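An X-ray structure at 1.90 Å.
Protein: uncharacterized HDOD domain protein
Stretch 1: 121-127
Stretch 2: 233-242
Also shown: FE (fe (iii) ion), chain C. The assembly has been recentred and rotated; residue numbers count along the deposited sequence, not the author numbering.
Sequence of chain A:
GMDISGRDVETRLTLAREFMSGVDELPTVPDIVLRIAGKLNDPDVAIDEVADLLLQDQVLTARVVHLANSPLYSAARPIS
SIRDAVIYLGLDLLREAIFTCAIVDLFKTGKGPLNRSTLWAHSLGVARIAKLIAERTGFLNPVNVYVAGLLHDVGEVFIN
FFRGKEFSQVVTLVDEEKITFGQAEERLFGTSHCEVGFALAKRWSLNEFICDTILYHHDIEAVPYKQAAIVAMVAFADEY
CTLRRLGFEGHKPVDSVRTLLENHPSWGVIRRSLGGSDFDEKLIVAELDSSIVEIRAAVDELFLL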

# COMPACT_ATOMS: atom_id res chain seq x y z
N ALA A 121 -4.73 2.39 -8.16
CA ALA A 121 -5.01 3.75 -7.70
C ALA A 121 -5.23 3.77 -6.18
O ALA A 121 -4.69 4.61 -5.46
CB ALA A 121 -6.26 4.38 -8.48
N HIS A 122 -6.02 2.82 -5.69
CA HIS A 122 -6.27 2.70 -4.25
C HIS A 122 -4.98 2.41 -3.45
O HIS A 122 -4.74 2.99 -2.38
CB HIS A 122 -7.28 1.57 -4.00
CG HIS A 122 -7.41 1.20 -2.55
ND1 HIS A 122 -7.91 2.06 -1.61
CD2 HIS A 122 -7.04 0.08 -1.88
CE1 HIS A 122 -7.91 1.46 -0.43
NE2 HIS A 122 -7.37 0.26 -0.56
N SER A 123 -4.16 1.51 -3.99
CA SER A 123 -2.90 1.11 -3.34
C SER A 123 -1.90 2.25 -3.32
O SER A 123 -1.28 2.53 -2.25
CB SER A 123 -2.31 -0.14 -4.01
OG SER A 123 -3.18 -1.27 -3.83
N LEU A 124 -1.74 2.93 -4.46
CA LEU A 124 -0.89 4.13 -4.54
C LEU A 124 -1.38 5.24 -3.61
O LEU A 124 -0.57 5.90 -2.96
CB LEU A 124 -0.81 4.67 -5.97
CG LEU A 124 0.19 5.80 -6.24
CD1 LEU A 124 1.63 5.42 -5.77
CD2 LEU A 124 0.17 6.11 -7.76
N GLY A 125 -2.70 5.43 -3.51
CA GLY A 125 -3.28 6.44 -2.62
C GLY A 125 -2.97 6.14 -1.16
O GLY A 125 -2.49 6.99 -0.44
N VAL A 126 -3.22 4.90 -0.74
CA VAL A 126 -2.89 4.43 0.58
C VAL A 126 -1.38 4.60 0.91
O VAL A 126 -1.05 5.10 1.99
CB VAL A 126 -3.41 2.98 0.84
CG1 VAL A 126 -2.86 2.36 2.22
CG2 VAL A 126 -4.96 3.02 0.83
N ALA A 127 -0.50 4.18 -0.01
CA ALA A 127 0.93 4.36 0.19
C ALA A 127 1.21 5.83 0.51
O ALA A 127 1.92 6.16 1.49
CB ALA A 127 1.72 3.94 -1.07
N MSE A 233 -0.71 3.37 10.69
CA MSE A 233 -0.67 4.36 9.61
C MSE A 233 -1.38 3.90 8.35
O MSE A 233 -2.16 4.66 7.72
CB MSE A 233 0.81 4.83 9.33
CG MSE A 233 1.24 5.80 10.48
SE MSE A 233 3.13 6.01 10.41
CE MSE A 233 3.21 6.55 12.28
N VAL A 234 -1.11 2.67 7.98
CA VAL A 234 -1.69 2.09 6.74
C VAL A 234 -3.15 1.78 6.98
O VAL A 234 -3.98 1.99 6.06
CB VAL A 234 -0.89 0.85 6.29
CG1 VAL A 234 -1.64 -0.01 5.15
CG2 VAL A 234 0.58 1.25 5.88
N ALA A 235 -3.52 1.27 8.16
CA ALA A 235 -4.96 1.02 8.42
C ALA A 235 -5.73 2.30 8.33
O ALA A 235 -6.81 2.31 7.73
CB ALA A 235 -5.26 0.36 9.80
N PHE A 236 -5.21 3.39 8.94
CA PHE A 236 -5.88 4.70 8.83
C PHE A 236 -5.98 5.14 7.37
O PHE A 236 -7.07 5.53 6.89
CB PHE A 236 -5.24 5.80 9.70
CG PHE A 236 -5.89 7.12 9.53
CD1 PHE A 236 -5.54 7.94 8.49
CD2 PHE A 236 -6.94 7.49 10.35
CE1 PHE A 236 -6.17 9.12 8.28
CE2 PHE A 236 -7.58 8.68 10.15
CZ PHE A 236 -7.20 9.49 9.12
N ALA A 237 -4.86 5.08 6.67
CA ALA A 237 -4.83 5.50 5.27
C ALA A 237 -5.82 4.72 4.39
O ALA A 237 -6.45 5.29 3.49
CB ALA A 237 -3.40 5.47 4.69
N ASP A 238 -6.01 3.44 4.67
CA ASP A 238 -6.92 2.64 3.90
C ASP A 238 -8.36 3.09 4.14
O ASP A 238 -9.13 3.32 3.19
CB ASP A 238 -6.76 1.15 4.21
CG ASP A 238 -7.85 0.34 3.59
OD1 ASP A 238 -7.95 0.41 2.36
OD2 ASP A 238 -8.63 -0.32 4.29
N GLU A 239 -8.75 3.20 5.40
CA GLU A 239 -10.08 3.68 5.75
C GLU A 239 -10.35 5.10 5.18
O GLU A 239 -11.42 5.37 4.60
CB GLU A 239 -10.34 3.57 7.26
CG GLU A 239 -11.83 3.78 7.57
CD GLU A 239 -12.25 3.30 8.91
OE1 GLU A 239 -11.35 3.14 9.72
OE2 GLU A 239 -13.46 3.05 9.14
N TYR A 240 -9.35 5.97 5.26
CA TYR A 240 -9.46 7.31 4.74
C TYR A 240 -9.73 7.29 3.23
O TYR A 240 -10.70 7.89 2.77
CB TYR A 240 -8.19 8.15 5.02
CG TYR A 240 -8.32 9.53 4.46
CD1 TYR A 240 -7.99 9.80 3.13
CD2 TYR A 240 -8.83 10.55 5.23
CE1 TYR A 240 -8.17 11.06 2.63
CE2 TYR A 240 -9.01 11.79 4.73
CZ TYR A 240 -8.68 12.06 3.45
OH TYR A 240 -8.90 13.33 2.98
N CYS A 241 -8.89 6.57 2.48
CA CYS A 241 -9.03 6.42 1.05
C CYS A 241 -10.38 5.84 0.67
O CYS A 241 -11.02 6.33 -0.24
CB CYS A 241 -7.91 5.62 0.47
SG CYS A 241 -6.36 6.60 0.40
N THR A 242 -10.84 4.82 1.41
CA THR A 242 -12.11 4.16 1.12
C THR A 242 -13.25 5.13 1.32
O THR A 242 -14.20 5.14 0.55
CB THR A 242 -12.28 2.90 1.99
OG1 THR A 242 -11.17 2.05 1.73
CG2 THR A 242 -13.60 2.14 1.66
FE FE C . -7.35 -1.29 1.02
O HOH W 1 -7.54 -2.44 2.62

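The two helices are joined through a metal ion rather than by any direct hydrogen bond: His122 NE2 and Asp238 OD1 each bind the iron(III) at 2.2 Å, one ligand from each helix. Water 1 lies 2.0 Å from FE, and three further ligand atoms come from elsewhere in the structure. Sharing the metal brings NE2 of His122 and OD1 of Asp238 to 3.0 Å from each other, a close approach between two ligand atoms that is not a hydrogen bond. An imidazole nitrogen and a carboxylate oxygen are both common donors to ferric iron, and the carboxylate also contributes negative charge beside the cation.

The two ligand side chains reach the ion in similar ways. Each CA-to-CB bond points sideways relative to the other helix, and each residue has chi1 in the t well (169° for His122, 170° for Asp238), so that the functional end comes nearer the partner than its base would suggest. Asp238 OD1 lies at the edge of the imidazole, near the ring plane, 3.0 Å from CE1 of His122. The second ring nitrogen, His122 ND1, is hydrogen-bonded elsewhere in the structure, while NE2 binds the iron.

Beside the metal site, the helices pack through a small apolar patch. Their axes approach to 8.8 Å at an angle of 129°, and the nearest backbone pair is Val126 and Ala237, with CA atoms 5.2 Å apart. Val126 acts as a knob, its side chain set among Val234, Ala237, Asp238 and Cys241. Its CG1 lies 4.0 Å from both Val234 CG1 and Ala237 CB, while its CG2 lies 3.9 Å from Cys241 SG and 3.7 Å from the CA of Asp238. The branched side chain thus meets several neighbors at once. Ala237 points toward the other helix, and its small methyl fits a close approach, with CB 3.6 Å from the carbonyl O of Val126.

Cys241 also points toward the partner helix, and its sulfur settles against backbone, with SG 3.7 Å from Val126 N and 3.8 Å from Gly125 C. Glycine leaves room here: an ideal CB on Gly125 would stand only 3.6 Å from Cys241 SG and 3.3 Å from Ala121 O. Thr242 turns its hydroxyl back on its own helix, OG1 donating to Asp238 O at 2.8 Å, and the same OG1 lies 4.0 Å from His122 CE1. The contact is compact, burying 290 Å² in total, with Val126 contributing the largest share.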